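Local coordinates for putative ABC-transporter ATP-binding protein (Alicyclobacillus acidocaldarius, PDB 1Z47) that probably binds and hydrolyses ATP as the nucleotide-binding subunit of a putative sulfate ABC transporter, at residues B[22-26]-B[27-31]; B[76-79]-B[80-83]; B[201-205]-B[206-210]; B[47-50]-B[51-54]; B[238-241]-B[242-246]. All coordinates share one frame; numbering follows the deposited sequence.

Contact 1. Residues B[22-26]-B[27-31]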
loop_
_atom_site.group_PDB
_atom_site.type_symbol
_atom_site.label_atom_id
_atom_site.label_comp_id
_atom_site.label_asym_id
_atom_site.label_seq_id
_atom_site.Cartn_x
_atom_site.Cartn_y
_atom_site.Cartn_z
ATOM N N LYS B 22 -22.883 -18.289 8.028
ATOM C CA LYS B 22 -23.500 -17.059 8.515
ATOM C C LYS B 22 -23.737 -16.267 7.238
ATOM O O LYS B 22 -22.826 -15.649 6.702
ATOM C CB LYS B 22 -22.526 -16.314 9.418
ATOM C CG LYS B 22 -23.123 -15.779 10.695
ATOM C CD LYS B 22 -24.020 -14.584 10.470
ATOM C CE LYS B 22 -24.261 -13.897 11.806
ATOM N NZ LYS B 22 -25.171 -12.735 11.722
ATOM N N ILE B 23 -24.969 -16.297 6.759
ATOM C CA ILE B 23 -25.334 -15.649 5.504
ATOM C C ILE B 23 -26.100 -14.345 5.676
ATOM O O ILE B 23 -27.016 -14.251 6.493
ATOM C CB ILE B 23 -26.175 -16.641 4.664
ATOM C CG1 ILE B 23 -25.342 -17.898 4.416
ATOM C CG2 ILE B 23 -26.621 -16.011 3.350
ATOM C CD1 ILE B 23 -26.155 -19.101 4.028
ATOM N N TYR B 24 -25.715 -13.332 4.911
ATOM C CA TYR B 24 -26.396 -12.044 4.966
ATOM C C TYR B 24 -27.167 -11.902 3.660
ATOM O O TYR B 24 -26.590 -11.993 2.576
ATOM C CB TYR B 24 -25.391 -10.895 5.127
ATOM C CG TYR B 24 -24.701 -10.865 6.478
ATOM C CD1 TYR B 24 -23.629 -11.709 6.761
ATOM C CD2 TYR B 24 -25.147 -10.006 7.482
ATOM C CE1 TYR B 24 -23.006 -11.703 8.025
ATOM C CE2 TYR B 24 -24.543 -9.992 8.742
ATOM C CZ TYR B 24 -23.476 -10.843 9.006
ATOM O OH TYR B 24 -22.913 -10.842 10.263
ATOM N N PRO B 25 -28.483 -11.665 3.748
ATOM C CA PRO B 25 -29.321 -11.525 2.554
ATOM C C PRO B 25 -28.808 -10.532 1.522
ATOM O O PRO B 25 -29.220 -10.567 0.366
ATOM C CB PRO B 25 -30.665 -11.103 3.135
ATOM C CG PRO B 25 -30.237 -10.255 4.317
ATOM C CD PRO B 25 -29.195 -11.154 4.935
ATOM N N GLY B 26 -27.918 -9.642 1.941
ATOM C CA GLY B 26 -27.399 -8.649 1.022
ATOM C C GLY B 26 -26.168 -9.108 0.262
ATOM O O GLY B 26 -25.692 -8.405 -0.630
ATOM N N GLY B 27 -25.657 -10.284 0.613
ATOM C CA GLY B 27 -24.475 -10.814 -0.047
ATOM C C GLY B 27 -23.222 -10.610 0.789
ATOM O O GLY B 27 -22.786 -11.519 1.512
ATOM N N ALA B 28 -22.660 -9.403 0.695
ATOM C CA ALA B 28 -21.456 -9.015 1.426
ATOM C C ALA B 28 -21.507 -9.416 2.897
ATOM O O ALA B 28 -22.535 -9.238 3.566
ATOM C CB ALA B 28 -21.249 -7.498 1.329
ATOM N N ARG B 29 -20.383 -9.934 3.379
ATOM C CA ARG B 29 -20.212 -10.367 4.758
ATOM C C ARG B 29 -20.603 -11.825 4.984
ATOM O O ARG B 29 -20.265 -12.392 6.034
ATOM C CB ARG B 29 -21.003 -9.464 5.708
ATOM C CG ARG B 29 -20.581 -8.000 5.672
ATOM C CD ARG B 29 -21.442 -7.149 6.584
ATOM N NE ARG B 29 -21.626 -7.786 7.887
ATOM C CZ ARG B 29 -21.743 -7.124 9.036
ATOM N NH1 ARG B 29 -21.913 -7.789 10.174
ATOM N NH2 ARG B 29 -21.671 -5.796 9.051
ATOM N N SER B 30 -21.305 -12.433 4.020
ATOM C CA SER B 30 -21.704 -13.841 4.171
ATOM C C SER B 30 -20.490 -14.760 4.271
ATOM O O SER B 30 -19.446 -14.518 3.646
ATOM C CB SER B 30 -22.546 -14.343 2.982
ATOM O OG SER B 30 -23.770 -13.643 2.840
ATOM N N VAL B 31 -20.652 -15.819 5.061
ATOM C CA VAL B 31 -19.635 -16.845 5.255
ATOM C C VAL B 31 -20.412 -18.077 4.797
ATOM O O VAL B 31 -21.431 -18.433 5.404
ATOM C CB VAL B 31 -19.242 -16.961 6.745
ATOM C CG1 VAL B 31 -18.159 -18.014 6.919
ATOM C CG2 VAL B 31 -18.741 -15.599 7.251
#
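Y24 N donates to S30 OG at 2.9 Å and nearly straight, while the same hydroxyl passes its own proton to G27 O at 2.7 Å. OG therefore ties the two arms of the loop together, and with S30 N also donating to G27 O, that carbonyl takes two bonds from one residue. The serine can do this because OG lies anti to its carbonyl carbon, beside the backbone N (chi1 -62°). At the open end K22 and V31 form an antiparallel hydrogen-bonded pair, V31 N to K22 O at 2.7 Å and K22 N to V31 O at 3.0 Å. The chain here is the loop of a beta hairpin joining strands 15-22 and 31-32, reversed by a type I turn from Y24 to G27 and a type II turn from G27 to S30. G27 takes positive phi, which favours glycine. Outside this frame R29 folds over the Y24 ring. Its CB sits over one face, 4.0 Å from the ring centroid, a CH-pi contact, and a bend at chi3 (45°) carries NE across the same ring toward its rim. NH1 ends in a hydrogen bond to Y24 OH at 3.2 Å, with the hydroxyl close to the guanidinium plane, which is turned 56° from the ring. K22 NZ reaches the same OH weakly, and I23 CG2 packs against S30 OG at 3.7 Å.

Contact 2. Residues B[76-79]-B[80-83]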
loop_
_atom_site.group_PDB
_atom_site.type_symbol
_atom_site.label_atom_id
_atom_site.label_comp_id
_atom_site.label_asym_id
_atom_site.label_seq_id
_atom_site.Cartn_x
_atom_site.Cartn_y
_atom_site.Cartn_z
ATOM N N GLY B 76 -9.212 -26.607 21.272
ATOM C CA GLY B 76 -9.936 -27.862 21.376
ATOM C C GLY B 76 -11.191 -27.693 22.209
ATOM O O GLY B 76 -11.801 -28.671 22.641
ATOM N N LYS B 77 -11.583 -26.442 22.421
ATOM C CA LYS B 77 -12.753 -26.120 23.222
ATOM C C LYS B 77 -13.887 -25.495 22.405
ATOM O O LYS B 77 -13.765 -24.373 21.911
ATOM C CB LYS B 77 -12.327 -25.174 24.346
ATOM C CG LYS B 77 -13.443 -24.651 25.231
ATOM C CD LYS B 77 -12.873 -23.696 26.289
ATOM C CE LYS B 77 -13.963 -23.107 27.180
ATOM N NZ LYS B 77 -13.405 -22.196 28.223
ATOM N N ARG B 78 -14.986 -26.231 22.266
ATOM C CA ARG B 78 -16.147 -25.745 21.532
ATOM C C ARG B 78 -16.672 -24.486 22.220
ATOM O O ARG B 78 -17.195 -24.552 23.330
ATOM C CB ARG B 78 -17.234 -26.820 21.503
ATOM C CG ARG B 78 -18.539 -26.345 20.902
ATOM C CD ARG B 78 -19.580 -27.456 20.850
ATOM N NE ARG B 78 -20.881 -26.932 20.447
ATOM C CZ ARG B 78 -21.581 -26.054 21.159
ATOM N NH1 ARG B 78 -21.109 -25.609 22.315
ATOM N NH2 ARG B 78 -22.743 -25.602 20.703
ATOM N N VAL B 79 -16.543 -23.338 21.559
ATOM C CA VAL B 79 -16.976 -22.076 22.151
ATOM C C VAL B 79 -18.063 -21.367 21.357
ATOM O O VAL B 79 -18.406 -20.224 21.650
ATOM C CB VAL B 79 -15.770 -21.109 22.308
ATOM C CG1 VAL B 79 -14.672 -21.774 23.125
ATOM C CG2 VAL B 79 -15.223 -20.721 20.933
ATOM N N THR B 80 -18.610 -22.052 20.359
ATOM C CA THR B 80 -19.644 -21.487 19.502
ATOM C C THR B 80 -20.660 -20.586 20.180
ATOM O O THR B 80 -20.999 -19.527 19.658
ATOM C CB THR B 80 -20.447 -22.579 18.793
ATOM O OG1 THR B 80 -19.560 -23.445 18.080
ATOM C CG2 THR B 80 -21.437 -21.947 17.826
ATOM N N ASP B 81 -21.155 -21.010 21.337
ATOM C CA ASP B 81 -22.168 -20.237 22.042
ATOM C C ASP B 81 -21.668 -19.421 23.233
ATOM O O ASP B 81 -22.457 -18.969 24.064
ATOM C CB ASP B 81 -23.301 -21.174 22.468
ATOM C CG ASP B 81 -23.996 -21.824 21.275
ATOM O OD1 ASP B 81 -24.764 -22.791 21.478
ATOM O OD2 ASP B 81 -23.775 -21.364 20.129
ATOM N N LEU B 82 -20.362 -19.206 23.310
ATOM C CA LEU B 82 -19.821 -18.421 24.410
ATOM C C LEU B 82 -19.581 -16.980 23.965
ATOM O O LEU B 82 -19.192 -16.736 22.820
ATOM C CB LEU B 82 -18.513 -19.042 24.906
ATOM C CG LEU B 82 -18.654 -20.471 25.433
ATOM C CD1 LEU B 82 -17.286 -21.054 25.742
ATOM C CD2 LEU B 82 -19.545 -20.460 26.667
ATOM N N PRO B 83 -19.842 -16.003 24.856
ATOM C CA PRO B 83 -19.630 -14.591 24.517
ATOM C C PRO B 83 -18.138 -14.238 24.428
ATOM O O PRO B 83 -17.276 -15.001 24.867
ATOM C CB PRO B 83 -20.345 -13.853 25.650
ATOM C CG PRO B 83 -20.192 -14.791 26.802
ATOM C CD PRO B 83 -20.503 -16.125 26.168
#
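K77 meets L82 lightly: its extended chain brings CE to 4.2 Å from L82 CD1, the lysine running crosswise to the leucine. Next along, R78 runs out straight from CG to NE, and NH2 makes a long salt bridge of 3.5 Å to D81 OD1. That oxygen comes at the guanidinium edge, near its plane, but the carboxylate is turned almost perpendicular to it, 86°, so the two groups do not pair flat. T80 CB lies over one face of the guanidinium, offset toward its rim. V79 then opens a type I beta turn that L82 closes, L82 N donating to V79 O at 2.8 Å and 168°. In L82, chi1 of -61° turns CG toward V79, and from there CD1 reaches to 3.8 Å from V79 CB and the same from V79 CG1. The turn leads out of the short strand 77-78 at the end of the antiparallel sheet; V79 also packs on V72 and I74 of strand 69-74, and T80 OG1 bonds to D71 and to V72 N there. At the exposed R78-D81 pair the length and the crossed planes point to a loose electrostatic tether, whereas the straight backbone bond and the V79-L82 contact fix the turn.

Contact 3. Residues B[201-205]-B[206-210]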
loop_
_atom_site.group_PDB
_atom_site.type_symbol
_atom_site.label_atom_id
_atom_site.label_comp_id
_atom_site.label_asym_id
_atom_site.label_seq_id
_atom_site.Cartn_x
_atom_site.Cartn_y
_atom_site.Cartn_z
ATOM N N PHE B 201 -5.437 -11.732 11.546
ATOM C CA PHE B 201 -5.698 -10.336 11.204
ATOM C C PHE B 201 -6.439 -10.283 9.874
ATOM O O PHE B 201 -6.340 -11.198 9.063
ATOM C CB PHE B 201 -4.386 -9.537 11.147
ATOM C CG PHE B 201 -3.448 -9.959 10.052
ATOM C CD1 PHE B 201 -3.446 -9.299 8.816
ATOM C CD2 PHE B 201 -2.533 -10.991 10.265
ATOM C CE1 PHE B 201 -2.539 -9.662 7.825
ATOM C CE2 PHE B 201 -1.625 -11.370 9.291
ATOM C CZ PHE B 201 -1.619 -10.705 8.058
ATOM N N VAL B 202 -7.198 -9.217 9.680
ATOM C CA VAL B 202 -7.996 -9.028 8.471
ATOM C C VAL B 202 -7.270 -8.060 7.550
ATOM O O VAL B 202 -6.661 -7.095 8.019
ATOM C CB VAL B 202 -9.388 -8.454 8.853
ATOM C CG1 VAL B 202 -10.063 -7.812 7.642
ATOM C CG2 VAL B 202 -10.276 -9.590 9.435
ATOM N N THR B 203 -7.322 -8.314 6.246
ATOM C CA THR B 203 -6.655 -7.418 5.305
ATOM C C THR B 203 -7.116 -7.584 3.849
ATOM O O THR B 203 -7.472 -8.676 3.406
ATOM C CB THR B 203 -5.116 -7.595 5.376
ATOM O OG1 THR B 203 -4.481 -6.614 4.552
ATOM C CG2 THR B 203 -4.711 -8.964 4.911
ATOM N N HIS B 204 -7.123 -6.482 3.109
ATOM C CA HIS B 204 -7.488 -6.537 1.702
ATOM C C HIS B 204 -6.240 -6.235 0.863
ATOM O O HIS B 204 -6.314 -6.079 -0.365
ATOM C CB HIS B 204 -8.623 -5.542 1.399
ATOM C CG HIS B 204 -8.333 -4.132 1.834
ATOM N ND1 HIS B 204 -7.368 -3.351 1.239
ATOM C CD2 HIS B 204 -8.896 -3.362 2.799
ATOM C CE1 HIS B 204 -7.346 -2.161 1.815
ATOM N NE2 HIS B 204 -8.265 -2.141 2.765
ATOM N N ASP B 205 -5.090 -6.199 1.542
ATOM C CA ASP B 205 -3.780 -5.899 0.937
ATOM C C ASP B 205 -2.913 -7.167 0.855
ATOM O O ASP B 205 -2.320 -7.592 1.843
ATOM C CB ASP B 205 -3.048 -4.851 1.786
ATOM C CG ASP B 205 -1.745 -4.381 1.146
ATOM O OD1 ASP B 205 -1.214 -5.085 0.250
ATOM O OD2 ASP B 205 -1.255 -3.298 1.546
ATOM N N GLN B 206 -2.807 -7.753 -0.332
ATOM C CA GLN B 206 -2.046 -8.982 -0.444
ATOM C C GLN B 206 -0.582 -8.822 -0.040
ATOM O O GLN B 206 0.009 -9.747 0.509
ATOM C CB GLN B 206 -2.177 -9.555 -1.864
ATOM C CG GLN B 206 -1.705 -8.647 -3.009
ATOM C CD GLN B 206 -0.196 -8.639 -3.178
ATOM O OE1 GLN B 206 0.468 -9.675 -3.042
ATOM N NE2 GLN B 206 0.351 -7.481 -3.509
ATOM N N GLU B 207 0.003 -7.651 -0.275
ATOM C CA GLU B 207 1.405 -7.461 0.093
ATOM C C GLU B 207 1.572 -7.591 1.599
ATOM O O GLU B 207 2.514 -8.222 2.071
ATOM C CB GLU B 207 1.907 -6.085 -0.356
ATOM C CG GLU B 207 3.416 -6.020 -0.547
ATOM C CD GLU B 207 4.055 -4.926 0.276
ATOM O OE1 GLU B 207 4.250 -5.138 1.490
ATOM O OE2 GLU B 207 4.357 -3.847 -0.290
ATOM N N GLU B 208 0.651 -6.995 2.353
ATOM C CA GLU B 208 0.703 -7.071 3.811
ATOM C C GLU B 208 0.602 -8.531 4.268
ATOM O O GLU B 208 1.297 -8.956 5.197
ATOM C CB GLU B 208 -0.440 -6.274 4.437
ATOM C CG GLU B 208 -0.517 -6.422 5.943
ATOM C CD GLU B 208 -1.678 -5.663 6.580
ATOM O OE1 GLU B 208 -2.746 -5.520 5.941
ATOM O OE2 GLU B 208 -1.523 -5.221 7.742
ATOM N N ALA B 209 -0.269 -9.292 3.615
ATOM C CA ALA B 209 -0.440 -10.696 3.976
ATOM C C ALA B 209 0.855 -11.495 3.746
ATOM O O ALA B 209 1.277 -12.257 4.605
ATOM C CB ALA B 209 -1.604 -11.304 3.185
ATOM N N LEU B 210 1.488 -11.320 2.598
ATOM C CA LEU B 210 2.727 -12.051 2.315
ATOM C C LEU B 210 3.828 -11.669 3.290
ATOM O O LEU B 210 4.659 -12.498 3.679
ATOM C CB LEU B 210 3.245 -11.753 0.901
ATOM C CG LEU B 210 2.400 -12.155 -0.318
ATOM C CD1 LEU B 210 3.059 -11.567 -1.580
ATOM C CD2 LEU B 210 2.276 -13.674 -0.425
HETATM O O HOH W 1 -4.932 -4.344 7.338
HETATM O O HOH W 2 -4.510 -6.568 -2.303
#
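T203 OG1 donates to E208 OE1 at a very short 2.5 Å. The two side chains run antiparallel alongside each other, the glutamate extended beyond CG. T203 holds OG1 anti to its backbone N (chi1 -174°), where it also accepts from D205 N at 3.1 Å, an ST turn. OG1 is thus donor to the helix and acceptor from the loop. Capping comes next: D205 is the N-cap of helix 206-212, and its OD1 takes weak bonds from E207 N at 2.9 Å and E208 N at 3.4 Å. D205 O accepts from A209 N at 3.2 Å, the first regular helical turn. Two waters add bridges: one donates to E208 OE1 and weakly to V202 O, the other donates to H204 O and accepts from Q206 N. This is a strand-to-helix junction of the central mixed sheet, where strand 198-203 lies beside 43-47, and the short strand and helix segments run at 148° to each other. H204 directly follows the strand, a position consistent with the switch-loop histidine of ABC ATPases, and its ND1 hydrogen-bonds T178 OG1 of the second subunit. E207 forms a salt bridge to K309 of that subunit. Apolar contact is thinner. The edge of the F201 ring meets A209, with F201 CZ 4.2 Å from A209 CA, and F201 CE1 comes to 4.3 Å from E208 CG; T203 CG2 faces A209 CB at a similar range.

Contact 4. Residues B[47-50]-B[51-54]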
loop_
_atom_site.group_PDB
_atom_site.type_symbol
_atom_site.label_atom_id
_atom_site.label_comp_id
_atom_site.label_asym_id
_atom_site.label_seq_id
_atom_site.Cartn_x
_atom_site.Cartn_y
_atom_site.Cartn_z
ATOM N N LEU B 47 -7.249 -12.804 4.096
ATOM C CA LEU B 47 -7.142 -11.937 2.921
ATOM C C LEU B 47 -8.288 -12.079 1.917
ATOM O O LEU B 47 -8.534 -13.173 1.397
ATOM C CB LEU B 47 -5.805 -12.226 2.234
ATOM C CG LEU B 47 -5.534 -11.620 0.855
ATOM C CD1 LEU B 47 -5.566 -10.084 0.929
ATOM C CD2 LEU B 47 -4.172 -12.095 0.362
ATOM N N GLY B 48 -8.964 -10.970 1.634
ATOM C CA GLY B 48 -10.053 -10.983 0.674
ATOM C C GLY B 48 -10.630 -9.604 0.356
ATOM O O GLY B 48 -10.319 -8.610 1.026
ATOM N N PRO B 49 -11.481 -9.512 -0.673
ATOM C CA PRO B 49 -12.102 -8.232 -1.063
ATOM C C PRO B 49 -13.052 -7.785 0.048
ATOM O O PRO B 49 -13.450 -8.580 0.900
ATOM C CB PRO B 49 -12.903 -8.592 -2.313
ATOM C CG PRO B 49 -12.161 -9.752 -2.891
ATOM C CD PRO B 49 -11.765 -10.570 -1.657
ATOM N N SER B 50 -13.438 -6.517 0.020
ATOM C CA SER B 50 -14.388 -6.008 0.995
ATOM C C SER B 50 -15.651 -6.867 0.893
ATOM O O SER B 50 -16.151 -7.146 -0.217
ATOM C CB SER B 50 -14.723 -4.541 0.684
ATOM O OG SER B 50 -15.810 -4.072 1.475
ATOM N N GLY B 51 -16.155 -7.295 2.045
ATOM C CA GLY B 51 -17.372 -8.090 2.080
ATOM C C GLY B 51 -17.262 -9.555 1.687
ATOM O O GLY B 51 -18.276 -10.239 1.527
ATOM N N SER B 52 -16.040 -10.039 1.541
ATOM C CA SER B 52 -15.790 -11.419 1.139
ATOM C C SER B 52 -16.008 -12.430 2.261
ATOM O O SER B 52 -15.870 -13.637 2.037
ATOM C CB SER B 52 -14.343 -11.557 0.666
ATOM O OG SER B 52 -13.455 -11.246 1.738
ATOM N N GLY B 53 -16.338 -11.942 3.455
ATOM C CA GLY B 53 -16.509 -12.837 4.587
ATOM C C GLY B 53 -15.333 -12.802 5.569
ATOM O O GLY B 53 -15.418 -13.378 6.668
ATOM N N LYS B 54 -14.239 -12.121 5.209
ATOM C CA LYS B 54 -13.082 -12.063 6.094
ATOM C C LYS B 54 -13.365 -11.399 7.444
ATOM O O LYS B 54 -12.885 -11.866 8.487
ATOM C CB LYS B 54 -11.888 -11.360 5.396
ATOM C CG LYS B 54 -12.068 -9.854 5.062
ATOM C CD LYS B 54 -10.890 -9.391 4.184
ATOM C CE LYS B 54 -10.775 -7.866 4.017
ATOM N NZ LYS B 54 -11.899 -7.291 3.256
#
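K54 turns back toward the loop and brings NZ to two carbonyls, G48 O at 3.0 Å and P49 O at 3.1 Å, both weak bonds. Its CG stands between the backbone N and the carbonyl carbon (chi1 66°), the middle of the chain is extended, and a bend at chi4 (-67°) swings NZ in; on the way CE passes 3.1 Å from G48 O. S52 comes at P49 from another direction. With OG likewise between its N and carbonyl carbon, the hydroxyl donates to P49 O at 2.8 Å, in the carbonyl plane, while its own backbone N donates to the same oxygen at 3.0 Å from above that plane. P49 O thus gathers two donors from S52 and, weakly, K54 NZ. The proline ring lies against the serine, CD 3.6 Å from S52 CB. The S52 N to P49 O bond closes a type II turn from P49 to S52 in which G51 has positive phi. S52 OG also packs against the G48 backbone, 3.5 Å from G48 C. The second subunit reaches the loop through D177, which accepts from S50 N. The run from strand 43-47 through G48, G53 and K54 into helix 54-62 matches the Walker A P-loop, the probable phosphate-binding loop of this ATPase; here the lysine amine folds onto the loop's own carbonyls.

Contact 5. Residues B[238-241]-B[242-246]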
loop_
_atom_site.group_PDB
_atom_site.type_symbol
_atom_site.label_atom_id
_atom_site.label_comp_id
_atom_site.label_asym_id
_atom_site.label_seq_id
_atom_site.Cartn_x
_atom_site.Cartn_y
_atom_site.Cartn_z
ATOM N N GLY B 238 -4.223 -21.826 -6.249
ATOM C CA GLY B 238 -5.188 -22.884 -6.486
ATOM C C GLY B 238 -6.277 -22.521 -7.476
ATOM O O GLY B 238 -6.859 -23.392 -8.112
ATOM N N THR B 239 -6.564 -21.231 -7.619
ATOM C CA THR B 239 -7.603 -20.819 -8.545
ATOM C C THR B 239 -7.200 -19.553 -9.263
ATOM O O THR B 239 -6.227 -18.886 -8.889
ATOM C CB THR B 239 -8.917 -20.562 -7.807
ATOM O OG1 THR B 239 -8.762 -19.416 -6.964
ATOM C CG2 THR B 239 -9.299 -21.765 -6.949
ATOM N N LEU B 240 -7.951 -19.210 -10.300
ATOM C CA LEU B 240 -7.645 -18.006 -11.035
ATOM C C LEU B 240 -7.762 -16.821 -10.074
ATOM O O LEU B 240 -6.988 -15.859 -10.170
ATOM C CB LEU B 240 -8.619 -17.843 -12.205
ATOM C CG LEU B 240 -8.580 -16.509 -12.950
ATOM C CD1 LEU B 240 -7.208 -16.274 -13.597
ATOM C CD2 LEU B 240 -9.667 -16.547 -14.039
ATOM N N PHE B 241 -8.722 -16.887 -9.152
ATOM C CA PHE B 241 -8.886 -15.781 -8.205
ATOM C C PHE B 241 -7.623 -15.579 -7.371
ATOM O O PHE B 241 -7.170 -14.440 -7.211
ATOM C CB PHE B 241 -10.070 -15.975 -7.234
ATOM C CG PHE B 241 -10.262 -14.804 -6.314
ATOM C CD1 PHE B 241 -10.821 -13.621 -6.792
ATOM C CD2 PHE B 241 -9.779 -14.835 -5.006
ATOM C CE1 PHE B 241 -10.894 -12.481 -5.995
ATOM C CE2 PHE B 241 -9.847 -13.683 -4.182
ATOM C CZ PHE B 241 -10.400 -12.515 -4.678
ATOM N N VAL B 242 -7.064 -16.666 -6.830
ATOM C CA VAL B 242 -5.841 -16.556 -6.027
ATOM C C VAL B 242 -4.720 -16.023 -6.911
ATOM O O VAL B 242 -3.966 -15.131 -6.523
ATOM C CB VAL B 242 -5.383 -17.931 -5.412
ATOM C CG1 VAL B 242 -4.086 -17.737 -4.608
ATOM C CG2 VAL B 242 -6.471 -18.495 -4.500
ATOM N N ALA B 243 -4.646 -16.536 -8.134
ATOM C CA ALA B 243 -3.618 -16.106 -9.061
ATOM C C ALA B 243 -3.699 -14.618 -9.396
ATOM O O ALA B 243 -2.680 -13.951 -9.570
ATOM C CB ALA B 243 -3.692 -16.957 -10.348
ATOM N N SER B 244 -4.917 -14.101 -9.482
ATOM C CA SER B 244 -5.132 -12.706 -9.819
ATOM C C SER B 244 -5.194 -11.786 -8.601
ATOM O O SER B 244 -5.106 -10.579 -8.744
ATOM C CB SER B 244 -6.444 -12.577 -10.597
ATOM O OG SER B 244 -6.520 -13.594 -11.561
ATOM N N PHE B 245 -5.346 -12.348 -7.409
ATOM C CA PHE B 245 -5.449 -11.515 -6.210
ATOM C C PHE B 245 -4.139 -11.409 -5.415
ATOM O O PHE B 245 -3.953 -10.443 -4.681
ATOM C CB PHE B 245 -6.578 -12.044 -5.306
ATOM C CG PHE B 245 -7.106 -11.032 -4.322
ATOM C CD1 PHE B 245 -7.802 -9.904 -4.759
ATOM C CD2 PHE B 245 -6.907 -11.202 -2.953
ATOM C CE1 PHE B 245 -8.297 -8.954 -3.846
ATOM C CE2 PHE B 245 -7.397 -10.255 -2.036
ATOM C CZ PHE B 245 -8.093 -9.130 -2.490
ATOM N N ILE B 246 -3.250 -12.392 -5.552
ATOM C CA ILE B 246 -1.949 -12.390 -4.851
ATOM C C ILE B 246 -0.873 -11.986 -5.858
ATOM O O ILE B 246 -0.867 -12.475 -6.999
ATOM C CB ILE B 246 -1.571 -13.795 -4.321
ATOM C CG1 ILE B 246 -2.676 -14.342 -3.426
ATOM C CG2 ILE B 246 -0.246 -13.734 -3.562
ATOM C CD1 ILE B 246 -3.119 -13.399 -2.390
#
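F241 and F245, one helical turn apart, leave the helix in parallel, their planes only 20° apart but the rings displaced with little overlap; the centroids are 5.0 Å apart. Over one face of the F241 ring sits F245 CB, a CH-pi contact 4.1 Å from the centroid. Over one face of the F245 ring sits F241 CZ, offset toward the rim and 3.6 Å from F245 CG. Both phenylalanines hold CG anti to the backbone N (chi1 -177° for F241), which sends the rings off in the same direction. H220 stacks on F241, and P49 of the Walker A-like loop packs against both phenylalanines. Earlier in the segment the helix starts at T239, its N-cap: OG1 accepts from V242 N at 3.2 Å, a nearly straight bond, and also bonds to E225. T239 O takes A243 N at 2.9 Å. At the next residue, L240 O receives two bonds from S244, its N at 2.8 Å and its OG at 2.7 Å, the hydroxyl arriving from above the carbonyl plane. Helix 240-245 ends at F245, whose N bonds F241 O only weakly, while V242 O accepts from both F245 N and I246 N. The chemistry is therefore divided: polar groups are spent on the helix start and its backbone, while the aromatic side offers a hydrocarbon surface to the probable nucleotide loop.

Contact 4, the Walker A-like loop, is the common neighbour. Contact 1 touches it through R29 N and G51 O, 2.8 Å apart and probably hydrogen-bonded; the centres of contacts 1 and 4 are about 11 Å apart. Contact 3 lies equally near, T203 O facing G48 N at 3.3 Å, a probable hydrogen bond where the strand ending at T203 meets the start of the loop. Contact 5 packs against both contacts 3 and 4, its centre about 14 Å from each: L47 CD1 packs on F245 CE2 at 3.5 Å, and Q206 CG meets F245 O. Contacts 3, 4 and 5 also touch the second subunit. Contact 2 stands apart, its nearest atoms about 10 Å from contact 1, 15 Å from contact 4 and 26 Å from contact 5.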